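Local coordinates for LPXTG cell wall surface protein (Streptococcus gordonii, PDB 4IGB) that is a peptidoglycan-anchored surface protein of a streptococcus, probably acting as an adhesin through the N-terminal domains that this chain holds, at residues B[17-29]-B[250-262]. Residues are numbered along the deposited sequence; the frame is centred on the assembly and turned at random.
Sequences IKNGTDISTLDIR and GSYNENNVSGLAL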
loop_
_atom_site.group_PDB
_atom_site.type_symbol
_atom_site.label_atom_id
_atom_site.label_comp_id
_atom_site.label_asym_id
_atom_site.label_seq_id
_atom_site.Cartn_x
_atom_site.Cartn_y
_atom_site.Cartn_z
ATOM N N ILE B 17 12.611 3.994 -9.811
ATOM C CA ILE B 17 13.340 5.228 -9.555
ATOM C C ILE B 17 14.374 5.049 -8.465
ATOM O O ILE B 17 14.127 4.375 -7.474
ATOM C CB ILE B 17 12.399 6.351 -9.107
ATOM C CG1 ILE B 17 11.439 6.713 -10.224
ATOM C CG2 ILE B 17 13.194 7.605 -8.725
ATOM C CD1 ILE B 17 10.512 7.816 -9.830
ATOM N N LYS B 18 15.538 5.659 -8.656
ATOM C CA LYS B 18 16.534 5.767 -7.597
ATOM C C LYS B 18 16.986 7.220 -7.525
ATOM O O LYS B 18 17.400 7.797 -8.528
ATOM C CB LYS B 18 17.733 4.857 -7.857
ATOM C CG LYS B 18 18.827 5.015 -6.809
ATOM C CD LYS B 18 20.017 4.113 -7.073
ATOM C CE LYS B 18 19.634 2.656 -6.996
ATOM N NZ LYS B 18 20.776 1.765 -7.336
ATOM N N ASN B 19 16.890 7.816 -6.345
ATOM C CA ASN B 19 17.209 9.228 -6.189
ATOM C C ASN B 19 17.560 9.536 -4.738
ATOM O O ASN B 19 17.778 8.615 -3.950
ATOM C CB ASN B 19 16.040 10.089 -6.670
ATOM C CG ASN B 19 14.776 9.868 -5.855
ATOM O OD1 ASN B 19 14.831 9.398 -4.730
ATOM N ND2 ASN B 19 13.631 10.226 -6.423
ATOM N N GLY B 20 17.594 10.819 -4.387
ATOM C CA GLY B 20 18.049 11.245 -3.072
ATOM C C GLY B 20 16.974 11.273 -2.004
ATOM O O GLY B 20 17.241 11.576 -0.839
ATOM N N THR B 21 15.749 10.948 -2.392
ATOM C CA THR B 21 14.645 10.926 -1.445
ATOM C C THR B 21 14.948 10.067 -0.219
ATOM O O THR B 21 15.421 8.941 -0.341
ATOM C CB THR B 21 13.351 10.445 -2.119
ATOM O OG1 THR B 21 12.874 11.479 -2.989
ATOM C CG2 THR B 21 12.292 10.154 -1.076
ATOM N N ASP B 22 14.685 10.613 0.961
ATOM C CA ASP B 22 14.899 9.886 2.208
ATOM C C ASP B 22 13.700 8.983 2.521
ATOM O O ASP B 22 12.667 9.443 3.001
ATOM C CB ASP B 22 15.149 10.876 3.353
ATOM C CG ASP B 22 15.323 10.195 4.693
ATOM O OD1 ASP B 22 15.315 8.935 4.745
ATOM O OD2 ASP B 22 15.484 10.927 5.697
ATOM N N ILE B 23 13.842 7.694 2.253
ATOM C CA ILE B 23 12.721 6.766 2.436
ATOM C C ILE B 23 12.215 6.712 3.894
ATOM O O ILE B 23 11.037 6.448 4.140
ATOM C CB ILE B 23 13.070 5.363 1.865
ATOM C CG1 ILE B 23 13.292 5.464 0.346
ATOM C CG2 ILE B 23 11.991 4.334 2.195
ATOM C CD1 ILE B 23 13.586 4.114 -0.323
ATOM N N SER B 24 13.096 7.005 4.849
ATOM C CA SER B 24 12.740 6.976 6.269
ATOM C C SER B 24 11.884 8.159 6.708
ATOM O O SER B 24 11.273 8.117 7.770
ATOM C CB SER B 24 13.992 6.925 7.148
ATOM O OG SER B 24 14.596 8.208 7.201
ATOM N N THR B 25 11.835 9.217 5.905
ATOM C CA THR B 25 11.036 10.384 6.274
ATOM C C THR B 25 9.836 10.634 5.337
ATOM O O THR B 25 9.254 11.727 5.317
ATOM C CB THR B 25 11.900 11.669 6.412
ATOM O OG1 THR B 25 12.617 11.910 5.193
ATOM C CG2 THR B 25 12.897 11.527 7.570
ATOM N N LEU B 26 9.467 9.612 4.575
ATOM C CA LEU B 26 8.244 9.651 3.774
ATOM C C LEU B 26 7.072 10.029 4.670
ATOM O O LEU B 26 7.017 9.632 5.825
ATOM C CB LEU B 26 7.976 8.276 3.162
ATOM C CG LEU B 26 8.384 7.945 1.727
ATOM C CD1 LEU B 26 9.462 8.849 1.212
ATOM C CD2 LEU B 26 8.782 6.474 1.619
ATOM N N ASP B 27 6.134 10.795 4.136
ATOM C CA ASP B 27 4.936 11.146 4.881
ATOM C C ASP B 27 3.739 10.305 4.430
ATOM O O ASP B 27 2.609 10.787 4.383
ATOM C CB ASP B 27 4.628 12.633 4.689
ATOM C CG ASP B 27 3.586 13.146 5.659
ATOM O OD1 ASP B 27 3.364 12.487 6.699
ATOM O OD2 ASP B 27 2.995 14.217 5.388
ATOM N N ILE B 28 3.973 9.050 4.074
ATOM C CA ILE B 28 2.854 8.233 3.619
ATOM C C ILE B 28 2.004 7.806 4.815
ATOM O O ILE B 28 2.420 7.938 5.965
ATOM C CB ILE B 28 3.315 7.029 2.790
ATOM C CG1 ILE B 28 4.264 6.160 3.603
ATOM C CG2 ILE B 28 3.969 7.515 1.505
ATOM C CD1 ILE B 28 4.821 4.993 2.848
ATOM N N ARG B 29 0.790 7.334 4.555
ATOM C CA ARG B 29 -0.044 6.886 5.655
ATOM C C ARG B 29 0.227 5.438 5.999
ATOM O O ARG B 29 0.134 4.565 5.139
ATOM C CB ARG B 29 -1.516 7.025 5.319
ATOM C CG ARG B 29 -2.377 6.470 6.424
ATOM C CD ARG B 29 -3.812 6.870 6.250
ATOM N NE ARG B 29 -4.550 6.593 7.474
ATOM C CZ ARG B 29 -5.751 7.082 7.739
ATOM N NH1 ARG B 29 -6.343 7.891 6.859
ATOM N NH2 ARG B 29 -6.347 6.768 8.885
ATOM N N GLY B 250 20.248 1.341 12.337
ATOM C CA GLY B 250 19.567 2.618 12.423
ATOM C C GLY B 250 18.513 2.813 11.344
ATOM O O GLY B 250 18.647 2.322 10.222
ATOM N N SER B 251 17.473 3.556 11.689
ATOM C CA SER B 251 16.355 3.824 10.794
ATOM C C SER B 251 16.760 4.302 9.399
ATOM O O SER B 251 16.297 3.753 8.396
ATOM C CB SER B 251 15.429 4.857 11.422
ATOM O OG SER B 251 14.394 5.199 10.518
ATOM N N TYR B 252 17.605 5.331 9.336
ATOM C CA TYR B 252 18.024 5.885 8.060
ATOM C C TYR B 252 18.579 4.812 7.120
ATOM O O TYR B 252 18.118 4.659 5.993
ATOM C CB TYR B 252 19.062 7.005 8.241
ATOM C CG TYR B 252 19.391 7.673 6.928
ATOM C CD1 TYR B 252 18.679 8.780 6.501
ATOM C CD2 TYR B 252 20.376 7.163 6.090
ATOM C CE1 TYR B 252 18.953 9.382 5.294
ATOM C CE2 TYR B 252 20.650 7.754 4.872
ATOM C CZ TYR B 252 19.935 8.868 4.483
ATOM O OH TYR B 252 20.193 9.473 3.274
ATOM N N ASN B 253 19.576 4.072 7.585
ATOM C CA ASN B 253 20.182 3.055 6.758
ATOM C C ASN B 253 19.240 1.898 6.438
ATOM O O ASN B 253 19.262 1.357 5.329
ATOM C CB ASN B 253 21.480 2.553 7.400
ATOM C CG ASN B 253 22.562 3.622 7.405
ATOM O OD1 ASN B 253 22.462 4.608 6.674
ATOM N ND2 ASN B 253 23.599 3.432 8.225
ATOM N N GLU B 254 18.412 1.518 7.404
ATOM C CA GLU B 254 17.483 0.405 7.204
ATOM C C GLU B 254 16.457 0.684 6.108
ATOM O O GLU B 254 16.043 -0.229 5.387
ATOM C CB GLU B 254 16.795 0.033 8.516
ATOM C CG GLU B 254 17.768 -0.592 9.510
ATOM C CD GLU B 254 17.129 -0.891 10.838
ATOM O OE1 GLU B 254 15.918 -0.673 10.967
ATOM O OE2 GLU B 254 17.835 -1.346 11.759
ATOM N N ASN B 255 16.070 1.945 5.979
ATOM C CA ASN B 255 15.160 2.377 4.927
ATOM C C ASN B 255 15.888 2.650 3.619
ATOM O O ASN B 255 15.469 2.197 2.552
ATOM C CB ASN B 255 14.439 3.652 5.352
ATOM C CG ASN B 255 13.339 3.394 6.343
ATOM O OD1 ASN B 255 12.174 3.216 5.969
ATOM N ND2 ASN B 255 13.701 3.349 7.620
ATOM N N ASN B 256 16.978 3.405 3.708
ATOM C CA ASN B 256 17.673 3.879 2.511
ATOM C C ASN B 256 18.720 2.926 1.939
ATOM O O ASN B 256 18.857 2.814 0.724
ATOM C CB ASN B 256 18.263 5.273 2.765
ATOM C CG ASN B 256 17.180 6.327 2.997
ATOM O OD1 ASN B 256 16.302 6.526 2.152
ATOM N ND2 ASN B 256 17.219 6.980 4.157
ATOM N N VAL B 257 19.461 2.245 2.808
ATOM C CA VAL B 257 20.491 1.327 2.357
ATOM C C VAL B 257 19.969 -0.100 2.144
ATOM O O VAL B 257 20.340 -0.777 1.171
ATOM C CB VAL B 257 21.673 1.281 3.346
ATOM C CG1 VAL B 257 22.615 0.143 2.988
ATOM C CG2 VAL B 257 22.412 2.635 3.366
ATOM N N SER B 258 19.123 -0.568 3.056
ATOM C CA SER B 258 18.632 -1.938 2.975
ATOM C C SER B 258 17.100 -2.031 2.860
ATOM O O SER B 258 16.521 -3.063 3.183
ATOM C CB SER B 258 19.118 -2.743 4.178
ATOM O OG SER B 258 18.615 -2.202 5.398
ATOM N N GLY B 259 16.458 -0.973 2.375
ATOM C CA GLY B 259 15.014 -0.977 2.195
ATOM C C GLY B 259 14.562 -0.321 0.902
ATOM O O GLY B 259 15.379 0.159 0.120
ATOM N N LEU B 260 13.257 -0.295 0.661
ATOM C CA LEU B 260 12.741 0.298 -0.562
ATOM C C LEU B 260 11.244 0.505 -0.431
ATOM O O LEU B 260 10.644 0.036 0.528
ATOM C CB LEU B 260 13.039 -0.598 -1.767
ATOM C CG LEU B 260 12.363 -1.976 -1.800
ATOM C CD1 LEU B 260 12.210 -2.473 -3.229
ATOM C CD2 LEU B 260 13.139 -2.985 -0.968
ATOM N N ALA B 261 10.648 1.196 -1.402
ATOM C CA ALA B 261 9.221 1.471 -1.387
ATOM C C ALA B 261 8.590 1.050 -2.702
ATOM O O ALA B 261 9.146 1.296 -3.777
ATOM C CB ALA B 261 8.945 2.946 -1.115
ATOM N N LEU B 262 7.421 0.432 -2.598
ATOM C CA LEU B 262 6.708 -0.139 -3.740
ATOM C C LEU B 262 5.246 0.291 -3.718
ATOM O O LEU B 262 4.538 0.076 -2.717
ATOM C CB LEU B 262 6.781 -1.670 -3.688
ATOM C CG LEU B 262 8.172 -2.322 -3.660
ATOM C CD1 LEU B 262 8.242 -3.446 -2.658
ATOM C CD2 LEU B 262 8.532 -2.862 -5.045
HETATM O O HOH W 1 14.929 8.338 10.212
#
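Asp-22 meets the helix 250-256 through its carboxylate, which lies beside the CD1–CE1 side of the Tyr-252 ring and takes a bond from Asn-256. With CG anti to the backbone N (chi1 178°), its OD1 accepts from Asn-256 ND2 at 2.8 Å, an almost straight bond lying in the amide plane of Asn-256 but reaching OD1 from above the carboxylate plane. The same oxygen takes the backbone N of Ser-24, at 2.9 Å from OD1, which makes an Asx turn, and the Ser-24 hydroxyl on its syn side. Three donors thus grip OD1, fixing the carboxylate's rotation and probably stabilising its negative charge. A short acidic side chain suits this place because it can serve its own turn and the helix together. Tyr-252 lies obliquely against it, CE1 3.7 Å from Asp-22 OD1, while Asn-256 ND2 sits over the centre of that ring.

The other end of the Asn-256 amide faces Ile-23: OD1 receives the backbone N of Ile-23 at 2.7 Å, in the carbonyl plane on a lone pair. Asparagine fits here, offering a donor and an acceptor to successive residues. Ile-23 itself is buried, its CD1 reaching 3.9 Å from Leu-260 CA, where the chain leaves the helix for strand 261-264.

Ser-24 is small enough to lie on the amide of Asn-255, CB 3.6 Å from Asn-255 ND2. That amide is held by a bond from ND2 to Ser-251 O and by Lys-195, which donates to OD1. A water bridges the hydroxyls of Ser-24 and Ser-251. Farther on, Leu-26 CD2 loosely meets Ala-261 CB at 4.5 Å.

The arrangement is an Asx turn docked by side-chain hydrogen bonds onto a short helix, joining the connection between strands 14-19 and 29-30 to the segment before strand 261-264 within the β-rich N-terminal domain.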